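WYL1 (Ruminococcus sp., PDB 6OAW) is a WYL-domain accessory protein of a type VI-D CRISPR-Cas system, where it probably modulates the activity of the effector nuclease. Local coordinates at residues 141-144 and 145-148; 229-232 and 233-237; 354-357 and 358-362; 383-386 and 387-391. All coordinates share one frame; numbering follows the deposited sequence. Where two conformers were deposited one is given.

Contact 1: residues 141-144 and 145-148; sequences LYDT and LSSD
L141 and L145 pack one turn apart at the C-terminal end of helix 139-145, where the chain leaves the helix through serines that bond to its last carbonyls. L141 CG lies 3.7 Å from L145 CD1. The two leucines reach each other with different first torsions: L141 has CG opposite its backbone N (chi1 -177°), while L145 sends CG opposite its carbonyl carbon (chi1 -68°) and back over the L141 carbonyl. Both then lean on F63 of helix 55-71. L145 N bonds to L141 O at 2.9 Å. S146 turns back beneath the helix end: its OG lies 2.9 Å from Y142 O and 3.2 Å from D143 O, two acceptors for one proton, and the same hydroxyl sits obliquely beside the Y142 ring. Y142 carries its own hydroxyl away to P11 O, and D143 pairs with R13, so the N-terminal arm is tied to this helix. T144 O is gripped twice by S147. S147 N comes from above the carbonyl plane, 3.1 Å from T144 O, whereas S147 OG, tilted 18° from that plane, donates to T144 O at 2.8 Å.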
loop_
_atom_site.group_PDB
_atom_site.type_symbol
_atom_site.label_atom_id
_atom_site.label_comp_id
_atom_site.label_asym_id
_atom_site.label_seq_id
_atom_site.Cartn_x
_atom_site.Cartn_y
_atom_site.Cartn_z
ATOM N N LEU B 141 -8.683 -16.417 -24.678
ATOM C CA LEU B 141 -8.113 -16.842 -23.371
ATOM C C LEU B 141 -8.002 -18.367 -23.355
ATOM O O LEU B 141 -7.002 -18.873 -22.838
ATOM C CB LEU B 141 -8.948 -16.342 -22.190
ATOM C CG LEU B 141 -8.353 -16.686 -20.817
ATOM C CD1 LEU B 141 -6.945 -16.129 -20.651
ATOM C CD2 LEU B 141 -9.226 -16.180 -19.686
ATOM N N TYR B 142 -8.966 -19.094 -23.913
ATOM C CA TYR B 142 -8.910 -20.577 -23.931
ATOM C C TYR B 142 -7.628 -21.013 -24.636
ATOM O O TYR B 142 -6.927 -21.887 -24.095
ATOM C CB TYR B 142 -10.126 -21.233 -24.592
ATOM C CG TYR B 142 -10.107 -22.728 -24.391
ATOM C CD1 TYR B 142 -9.378 -23.542 -25.242
ATOM C CD2 TYR B 142 -10.698 -23.309 -23.279
ATOM C CE1 TYR B 142 -9.298 -24.909 -25.034
ATOM C CE2 TYR B 142 -10.612 -24.668 -23.047
ATOM C CZ TYR B 142 -9.906 -25.468 -23.925
ATOM O OH TYR B 142 -9.814 -26.805 -23.693
ATOM N N ASP B 143 -7.344 -20.413 -25.798
ATOM C CA ASP B 143 -6.190 -20.780 -26.668
ATOM C C ASP B 143 -4.879 -20.396 -25.967
ATOM O O ASP B 143 -3.923 -21.155 -26.123
ATOM C CB ASP B 143 -6.354 -20.208 -28.081
ATOM C CG ASP B 143 -7.467 -20.892 -28.860
ATOM O OD1 ASP B 143 -7.839 -22.030 -28.492
ATOM O OD2 ASP B 143 -7.969 -20.285 -29.816
ATOM N N THR B 144 -4.844 -19.320 -25.181
ATOM C CA THR B 144 -3.655 -18.961 -24.349
ATOM C C THR B 144 -3.473 -20.013 -23.248
ATOM O O THR B 144 -2.356 -20.507 -23.086
ATOM C CB THR B 144 -3.759 -17.541 -23.776
ATOM O OG1 THR B 144 -3.810 -16.620 -24.862
ATOM C CG2 THR B 144 -2.599 -17.179 -22.877
ATOM N N LEU B 145 -4.540 -20.368 -22.533
ATOM C CA LEU B 145 -4.448 -21.294 -21.375
ATOM C C LEU B 145 -4.205 -22.735 -21.840
ATOM O O LEU B 145 -3.898 -23.578 -20.971
ATOM C CB LEU B 145 -5.738 -21.192 -20.566
ATOM C CG LEU B 145 -5.959 -19.868 -19.846
ATOM C CD1 LEU B 145 -7.314 -19.867 -19.174
ATOM C CD2 LEU B 145 -4.893 -19.624 -18.809
ATOM N N SER B 146 -4.338 -23.023 -23.136
ATOM C CA SER B 146 -4.064 -24.371 -23.706
ATOM C C SER B 146 -2.764 -24.353 -24.527
ATOM O O SER B 146 -2.416 -25.408 -25.083
ATOM C CB SER B 146 -5.239 -24.855 -24.542
ATOM O OG SER B 146 -5.499 -23.933 -25.591
ATOM N N SER B 147 -2.084 -23.206 -24.638
ATOM C CA SER B 147 -0.850 -23.058 -25.455
ATOM C C SER B 147 0.346 -23.595 -24.675
ATOM O O SER B 147 0.205 -23.861 -23.469
ATOM C CB SER B 147 -0.601 -21.631 -25.860
ATOM O OG SER B 147 -0.179 -20.878 -24.744
ATOM N N ASP B 148 1.490 -23.680 -25.349
ATOM C CA ASP B 148 2.773 -24.130 -24.753
ATOM C C ASP B 148 3.515 -22.920 -24.165
ATOM O O ASP B 148 4.650 -23.090 -23.734
ATOM C CB ASP B 148 3.577 -24.914 -25.803
ATOM C CG ASP B 148 2.892 -26.199 -26.248
ATOM O OD1 ASP B 148 2.384 -26.919 -25.359
ATOM O OD2 ASP B 148 2.837 -26.462 -27.480
#

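Contact 2: residues 229-232 and 233-237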
loop_
_atom_site.group_PDB
_atom_site.type_symbol
_atom_site.label_atom_id
_atom_site.label_comp_id
_atom_site.label_asym_id
_atom_site.label_seq_id
_atom_site.Cartn_x
_atom_site.Cartn_y
_atom_site.Cartn_z
ATOM N N VAL B 229 4.383 8.942 -16.151
ATOM C CA VAL B 229 4.875 8.964 -14.744
ATOM C C VAL B 229 3.692 8.714 -13.830
ATOM O O VAL B 229 2.557 8.952 -14.249
ATOM C CB VAL B 229 5.553 10.291 -14.370
ATOM C CG1 VAL B 229 6.749 10.588 -15.259
ATOM C CG2 VAL B 229 4.544 11.434 -14.376
ATOM N N SER B 230 3.993 8.268 -12.621
ATOM C CA SER B 230 3.077 8.233 -11.458
ATOM C C SER B 230 3.300 9.496 -10.657
ATOM O O SER B 230 4.464 9.908 -10.595
ATOM C CB SER B 230 3.384 7.072 -10.561
ATOM O OG SER B 230 2.892 5.883 -11.119
ATOM N N ASP B 231 2.290 9.961 -9.934
ATOM C CA ASP B 231 2.529 10.870 -8.782
ATOM C C ASP B 231 3.329 10.130 -7.707
ATOM O O ASP B 231 3.316 8.903 -7.686
ATOM C CB ASP B 231 1.234 11.423 -8.185
ATOM C CG ASP B 231 0.247 10.353 -7.760
ATOM O OD1 ASP B 231 0.463 9.725 -6.663
ATOM O OD2 ASP B 231 -0.720 10.133 -8.530
ATOM N N GLU B 232 3.883 10.874 -6.768
ATOM C CA GLU B 232 4.769 10.327 -5.717
ATOM C C GLU B 232 3.960 9.450 -4.751
ATOM O O GLU B 232 4.606 8.774 -3.986
ATOM C CB GLU B 232 5.417 11.449 -4.905
ATOM C CG GLU B 232 6.344 12.339 -5.690
ATOM C CD GLU B 232 7.071 13.338 -4.802
ATOM O OE1 GLU B 232 6.390 14.008 -3.958
ATOM O OE2 GLU B 232 8.322 13.375 -4.897
ATOM N N TYR B 233 2.621 9.529 -4.723
ATOM C CA TYR B 233 1.792 8.756 -3.762
ATOM C C TYR B 233 1.233 7.501 -4.437
ATOM O O TYR B 233 0.427 6.826 -3.848
ATOM C CB TYR B 233 0.765 9.676 -3.100
ATOM C CG TYR B 233 1.462 10.650 -2.186
ATOM C CD1 TYR B 233 1.974 11.838 -2.685
ATOM C CD2 TYR B 233 1.685 10.354 -0.847
ATOM C CE1 TYR B 233 2.659 12.734 -1.879
ATOM C CE2 TYR B 233 2.391 11.228 -0.027
ATOM C CZ TYR B 233 2.919 12.390 -0.563
ATOM O OH TYR B 233 3.579 13.267 0.239
ATOM N N LYS B 234 1.673 7.203 -5.650
ATOM C CA LYS B 234 1.339 5.943 -6.351
ATOM C C LYS B 234 -0.167 5.861 -6.574
ATOM O O LYS B 234 -0.661 4.732 -6.537
ATOM C CB LYS B 234 1.851 4.736 -5.549
ATOM C CG LYS B 234 3.358 4.663 -5.427
ATOM C CD LYS B 234 3.814 3.514 -4.547
ATOM C CE LYS B 234 5.326 3.368 -4.527
ATOM N NZ LYS B 234 5.752 2.030 -4.027
HETATM N N MSE B 235 -0.839 6.989 -6.835
HETATM C CA MSE B 235 -2.323 7.044 -7.059
HETATM C C MSE B 235 -2.631 6.970 -8.560
HETATM O O MSE B 235 -3.343 6.040 -8.951
HETATM C CB MSE B 235 -2.949 8.283 -6.409
HETATM C CG MSE B 235 -2.795 8.359 -4.893
HETATM SE SE MSE B 235 -3.776 6.971 -3.880
HETATM C CE MSE B 235 -2.516 5.605 -3.213
ATOM N N TYR B 236 -2.120 7.884 -9.386
ATOM C CA TYR B 236 -2.510 7.985 -10.815
ATOM C C TYR B 236 -1.291 8.005 -11.721
ATOM O O TYR B 236 -0.220 8.438 -11.277
ATOM C CB TYR B 236 -3.388 9.226 -11.025
ATOM C CG TYR B 236 -4.660 9.171 -10.218
ATOM C CD1 TYR B 236 -5.639 8.226 -10.504
ATOM C CD2 TYR B 236 -4.836 9.981 -9.101
ATOM C CE1 TYR B 236 -6.791 8.116 -9.732
ATOM C CE2 TYR B 236 -5.979 9.881 -8.316
ATOM C CZ TYR B 236 -6.969 8.965 -8.645
ATOM O OH TYR B 236 -8.097 8.866 -7.879
ATOM N N ASN B 237 -1.465 7.516 -12.953
ATOM C CA ASN B 237 -0.479 7.621 -14.046
ATOM C C ASN B 237 -0.858 8.787 -14.964
ATOM O O ASN B 237 -2.040 8.943 -15.301
ATOM C CB ASN B 237 -0.357 6.319 -14.829
ATOM C CG ASN B 237 0.028 5.168 -13.932
ATOM O OD1 ASN B 237 1.199 5.016 -13.577
ATOM N ND2 ASN B 237 -0.967 4.399 -13.515
#
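D231 turns its carboxylate inward against the backbone of 233-236, filling the loop of the beta hairpin that joins strands 219-230 and 237-243. OD1 of D231 takes a straight bond from M235 N (selenomethionine) at 3.0 Å and a weak, bent one from Y233 N. The other oxygen, D231 OD2, receives Y236 N at 2.8 Å. Both strong donors arrive on the syn side, about 25° out of the carboxylate plane. With chi1 at 56°, CG stands between the backbone N and the carbonyl carbon of D231, which swings the acid under its own turn.

One shell out, the backbone fixes the acid from both ends. K234 N bonds to D231 O at 3.1 Å, closing a type I turn from D231 to K234, and D231 N reaches Y236 O at 3.2 Å. Beyond these, S230 OG donates to N237 OD1 at 3.1 Å across a non-hydrogen-bonded antiparallel pair, and N237 is held in turn by E181, C178 and R182 of helix 177-184. Y233 and Y236 pack on P30 and L326 of the second subunit.

With an alanine in place of D231, the amides of M235 and Y236 would probably lose their acceptor and the loop would be freer to change shape. Several N-H groups converging on one carboxylate are likely to stabilise its negative charge, making the acid an anchor for this subunit-facing loop.

Contact 3: residues 354-357 and 358-362; sequences KYYF and NKFGK
K359 folds its amine back to the end of helix 350-357, where NZ donates to Y356 O at 2.9 Å. CG of K359 stands between the backbone N and the carbonyl carbon (chi1 57°), and a bend at the last torsion (chi4 -58°) returns NZ to the helix end. K359 NZ also donates to a water at 2.7 Å, and that water lies 3.1 Å from Y355 O, one of several acceptors within its reach. NZ also lies 4.8 Å from the centroid of the Y356 ring in an off-centre cation-pi contact. In the backbone, N358 N returns to K354 O at 2.9 Å, and F360 N meets F357 O at 3.0 Å, closing a type I turn from F357 to F360. The Y356 hydroxyl is satisfied by I325 O, and the K354 amine by E375.

Below this polar layer Y356, F357 and F360 form an aromatic cluster. F357 aims its edge at the F360 face, with CD1 over the ring centre and the planes at 70°, while Y356 CE2 comes within 3.5 Å of F360 CZ. F357 packs on V312 and L314 of strand 310-314 and on F322 of helix 316-324, F360 touches M321 of that helix, and N358 rests on M376 and L379 of helix 370-389.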
loop_
_atom_site.group_PDB
_atom_site.type_symbol
_atom_site.label_atom_id
_atom_site.label_comp_id
_atom_site.label_asym_id
_atom_site.label_seq_id
_atom_site.Cartn_x
_atom_site.Cartn_y
_atom_site.Cartn_z
ATOM N N LYS B 354 -5.357 25.440 -1.657
ATOM C CA LYS B 354 -6.724 25.195 -1.131
ATOM C C LYS B 354 -6.846 23.734 -0.649
ATOM O O LYS B 354 -7.299 23.487 0.496
ATOM C CB LYS B 354 -7.690 25.435 -2.292
ATOM C CG LYS B 354 -8.954 26.200 -2.033
ATOM C CD LYS B 354 -10.136 25.608 -2.756
ATOM C CE LYS B 354 -10.044 25.661 -4.260
ATOM N NZ LYS B 354 -10.871 24.594 -4.866
ATOM N N TYR B 355 -6.444 22.766 -1.481
ATOM C CA TYR B 355 -6.511 21.323 -1.119
ATOM C C TYR B 355 -5.574 21.045 0.063
ATOM O O TYR B 355 -5.829 20.102 0.806
ATOM C CB TYR B 355 -6.183 20.364 -2.271
ATOM C CG TYR B 355 -7.159 20.332 -3.419
ATOM C CD1 TYR B 355 -8.451 20.811 -3.288
ATOM C CD2 TYR B 355 -6.802 19.768 -4.628
ATOM C CE1 TYR B 355 -9.357 20.735 -4.335
ATOM C CE2 TYR B 355 -7.684 19.700 -5.689
ATOM C CZ TYR B 355 -8.967 20.184 -5.539
ATOM O OH TYR B 355 -9.851 20.090 -6.574
ATOM N N TYR B 356 -4.561 21.875 0.305
ATOM C CA TYR B 356 -3.653 21.636 1.451
ATOM C C TYR B 356 -4.193 22.252 2.744
ATOM O O TYR B 356 -4.149 21.593 3.803
ATOM C CB TYR B 356 -2.269 22.200 1.191
ATOM C CG TYR B 356 -1.276 21.800 2.237
ATOM C CD1 TYR B 356 -0.808 20.502 2.320
ATOM C CD2 TYR B 356 -0.853 22.701 3.200
ATOM C CE1 TYR B 356 0.112 20.137 3.284
ATOM C CE2 TYR B 356 0.040 22.336 4.193
ATOM C CZ TYR B 356 0.541 21.054 4.224
ATOM O OH TYR B 356 1.446 20.685 5.186
ATOM N N PHE B 357 -4.647 23.507 2.672
ATOM C CA PHE B 357 -5.001 24.281 3.880
ATOM C C PHE B 357 -6.493 24.141 4.220
ATOM O O PHE B 357 -6.880 24.647 5.275
ATOM C CB PHE B 357 -4.529 25.716 3.732
ATOM C CG PHE B 357 -3.039 25.865 3.806
ATOM C CD1 PHE B 357 -2.370 25.592 4.983
ATOM C CD2 PHE B 357 -2.313 26.310 2.708
ATOM C CE1 PHE B 357 -0.996 25.769 5.047
ATOM C CE2 PHE B 357 -0.939 26.450 2.771
ATOM C CZ PHE B 357 -0.286 26.196 3.944
ATOM N N ASN B 358 -7.292 23.450 3.406
ATOM C CA ASN B 358 -8.729 23.260 3.728
ATOM C C ASN B 358 -8.905 22.532 5.073
ATOM O O ASN B 358 -9.959 22.740 5.684
ATOM C CB ASN B 358 -9.509 22.572 2.607
ATOM C CG ASN B 358 -9.013 21.190 2.243
ATOM O OD1 ASN B 358 -8.168 20.635 2.945
ATOM N ND2 ASN B 358 -9.572 20.639 1.173
ATOM N N LYS B 359 -7.924 21.740 5.541
ATOM C CA LYS B 359 -8.011 21.043 6.849
ATOM C C LYS B 359 -7.338 21.829 7.979
ATOM O O LYS B 359 -7.291 21.332 9.074
ATOM C CB LYS B 359 -7.407 19.647 6.760
ATOM C CG LYS B 359 -5.957 19.607 6.283
ATOM C CD LYS B 359 -5.360 18.264 6.287
ATOM C CE LYS B 359 -4.036 18.260 5.574
ATOM N NZ LYS B 359 -4.197 18.734 4.184
ATOM N N PHE B 360 -6.859 23.046 7.774
ATOM C CA PHE B 360 -6.051 23.750 8.807
ATOM C C PHE B 360 -6.907 24.659 9.683
ATOM O O PHE B 360 -6.410 25.050 10.712
ATOM C CB PHE B 360 -4.958 24.573 8.139
ATOM C CG PHE B 360 -3.666 23.847 7.910
ATOM C CD1 PHE B 360 -3.594 22.769 7.038
ATOM C CD2 PHE B 360 -2.504 24.277 8.529
ATOM C CE1 PHE B 360 -2.381 22.134 6.810
ATOM C CE2 PHE B 360 -1.311 23.613 8.324
ATOM C CZ PHE B 360 -1.249 22.547 7.461
ATOM N N GLY B 361 -8.115 25.034 9.251
ATOM C CA GLY B 361 -8.946 26.022 9.949
ATOM C C GLY B 361 -8.152 27.264 10.299
ATOM O O GLY B 361 -7.517 27.804 9.407
ATOM N N LYS B 362 -8.177 27.669 11.569
ATOM C CA LYS B 362 -7.551 28.917 12.041
ATOM C C LYS B 362 -6.021 28.862 11.943
ATOM O O LYS B 362 -5.420 29.934 12.064
ATOM C CB LYS B 362 -7.985 29.197 13.473
ATOM C CG LYS B 362 -7.313 28.335 14.534
ATOM C CD LYS B 362 -7.500 28.903 15.927
ATOM C CE LYS B 362 -6.694 28.136 16.964
HETATM O O HOH W 1 -6.697 18.259 3.143
#

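Contact 4: residues 383-386 and 387-391. Unlike the reference sequence in segment 383-386: D385 (reference Glu).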
loop_
_atom_site.group_PDB
_atom_site.type_symbol
_atom_site.label_atom_id
_atom_site.label_comp_id
_atom_site.label_asym_id
_atom_site.label_seq_id
_atom_site.Cartn_x
_atom_site.Cartn_y
_atom_site.Cartn_z
ATOM N N GLY B 383 -19.833 24.110 7.732
ATOM C CA GLY B 383 -19.317 22.970 8.511
ATOM C C GLY B 383 -19.574 23.168 9.989
ATOM O O GLY B 383 -20.149 22.241 10.632
ATOM N N ALA B 384 -19.253 24.374 10.483
ATOM C CA ALA B 384 -19.450 24.778 11.890
ATOM C C ALA B 384 -20.935 24.622 12.243
ATOM O O ALA B 384 -21.281 24.079 13.325
ATOM C CB ALA B 384 -18.992 26.201 12.101
ATOM N N ASP B 385 -21.796 25.091 11.349
ATOM C CA ASP B 385 -23.256 25.075 11.598
ATOM C C ASP B 385 -23.696 23.604 11.670
ATOM O O ASP B 385 -24.523 23.281 12.525
ATOM C CB ASP B 385 -23.951 25.970 10.568
ATOM C CG ASP B 385 -25.438 25.748 10.515
ATOM O OD1 ASP B 385 -26.150 26.359 11.342
ATOM O OD2 ASP B 385 -25.861 24.916 9.689
ATOM N N ALA B 386 -23.131 22.720 10.839
ATOM C CA ALA B 386 -23.472 21.273 10.840
ATOM C C ALA B 386 -23.054 20.650 12.181
ATOM O O ALA B 386 -23.876 19.979 12.812
ATOM C CB ALA B 386 -22.846 20.597 9.652
ATOM N N TYR B 387 -21.829 20.902 12.643
ATOM C CA TYR B 387 -21.333 20.322 13.915
ATOM C C TYR B 387 -22.127 20.892 15.098
ATOM O O TYR B 387 -22.534 20.079 15.981
ATOM C CB TYR B 387 -19.826 20.481 14.048
ATOM C CG TYR B 387 -19.074 19.457 13.243
ATOM C CD1 TYR B 387 -18.864 18.185 13.750
ATOM C CD2 TYR B 387 -18.580 19.752 11.980
ATOM C CE1 TYR B 387 -18.200 17.228 13.012
ATOM C CE2 TYR B 387 -17.894 18.808 11.239
ATOM C CZ TYR B 387 -17.738 17.536 11.749
ATOM O OH TYR B 387 -17.080 16.585 11.045
ATOM N N ASN B 388 -22.377 22.210 15.114
ATOM C CA ASN B 388 -23.175 22.874 16.187
ATOM C C ASN B 388 -24.587 22.296 16.208
ATOM O O ASN B 388 -25.085 22.085 17.301
ATOM C CB ASN B 388 -23.171 24.401 16.072
ATOM C CG ASN B 388 -21.873 25.014 16.580
ATOM O OD1 ASN B 388 -21.282 24.491 17.534
ATOM N ND2 ASN B 388 -21.412 26.105 15.968
ATOM N N ARG B 389 -25.197 22.035 15.058
ATOM C CA ARG B 389 -26.583 21.490 14.956
ATOM C C ARG B 389 -26.687 20.206 15.795
ATOM O O ARG B 389 -27.711 20.027 16.416
ATOM C CB ARG B 389 -26.963 21.209 13.494
ATOM C CG ARG B 389 -27.884 22.229 12.834
ATOM C CD ARG B 389 -28.593 21.624 11.625
ATOM N NE ARG B 389 -27.686 21.120 10.590
ATOM C CZ ARG B 389 -27.578 21.598 9.344
ATOM N NH1 ARG B 389 -26.701 21.067 8.497
ATOM N NH2 ARG B 389 -28.338 22.607 8.939
ATOM N N GLU B 390 -25.653 19.357 15.819
ATOM C CA GLU B 390 -25.666 18.053 16.541
ATOM C C GLU B 390 -25.655 18.258 18.067
ATOM O O GLU B 390 -25.986 17.290 18.776
ATOM C CB GLU B 390 -24.460 17.195 16.138
ATOM C CG GLU B 390 -24.493 16.711 14.703
ATOM C CD GLU B 390 -25.774 15.994 14.291
ATOM O OE1 GLU B 390 -26.245 15.069 15.006
ATOM O OE2 GLU B 390 -26.288 16.341 13.229
ATOM N N VAL B 391 -25.281 19.440 18.566
ATOM C CA VAL B 391 -25.116 19.705 20.030
ATOM C C VAL B 391 -26.419 20.269 20.621
ATOM O O VAL B 391 -26.729 19.887 21.765
ATOM C CB VAL B 391 -23.937 20.661 20.314
ATOM C CG1 VAL B 391 -23.898 21.115 21.769
ATOM C CG2 VAL B 391 -22.604 20.048 19.928
#
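D385 has CG opposite its backbone N (chi1 165°), and R389 bends its chain at chi3 (-59°), which brings the two charged ends together along the outside of the helix. They meet as a salt bridge of charges alone: OD2 of D385 sits over one face of the guanidinium, offset toward its rim and 3.5 Å from R389 NH2, with no N-H pointing at it. The carboxylate and guanidinium planes stand 78° apart. D385 differs from the reference sequence, where a glutamate is found.

The backbone belongs to the C-terminal part of helix 370-389, an alpha helix with i to i+4 bonds: Y387 N to G383 O at 2.9 Å, N388 N to A384 O at 2.8 Å and R389 N to D385 O at 2.9 Å. G383 O, besides taking the amide of Y387, lies at the edge of the Y387 ring, 3.2 Å from CD2.

Y387 and N388 face the second subunit. The Y387 hydroxyl bonds to I366 N and its side chain packs on M376, both of that subunit, while N388 OD1 accepts from its R377. A leucine in place of Y387 would probably leave the I366 amide of the second subunit without this partner and open a gap beside M376. A386 sets CB 4.1 Å from R389 NH1 and also rests on K362 of the second subunit.

The four contacts follow one another along the chain without nesting, and none touches another. Contact 1, at the end of helix 139-145, lies in the N-terminal half, its centre about 34 Å from that of contact 2, the hairpin between strands 219-230 and 237-243 of the antiparallel sheet. Contacts 3 and 4 belong to the C-terminal region, with centres about 19 Å apart; helix 370-389, which carries contact 4, also packs against contact 3. Both lie across the chain's centre from contact 1, about 54 and 60 Å between centres. Contacts 2, 3 and 4 all meet the second subunit, whereas contact 1 does not, so the dimer interface draws on the sheet hairpin and the C-terminal helices.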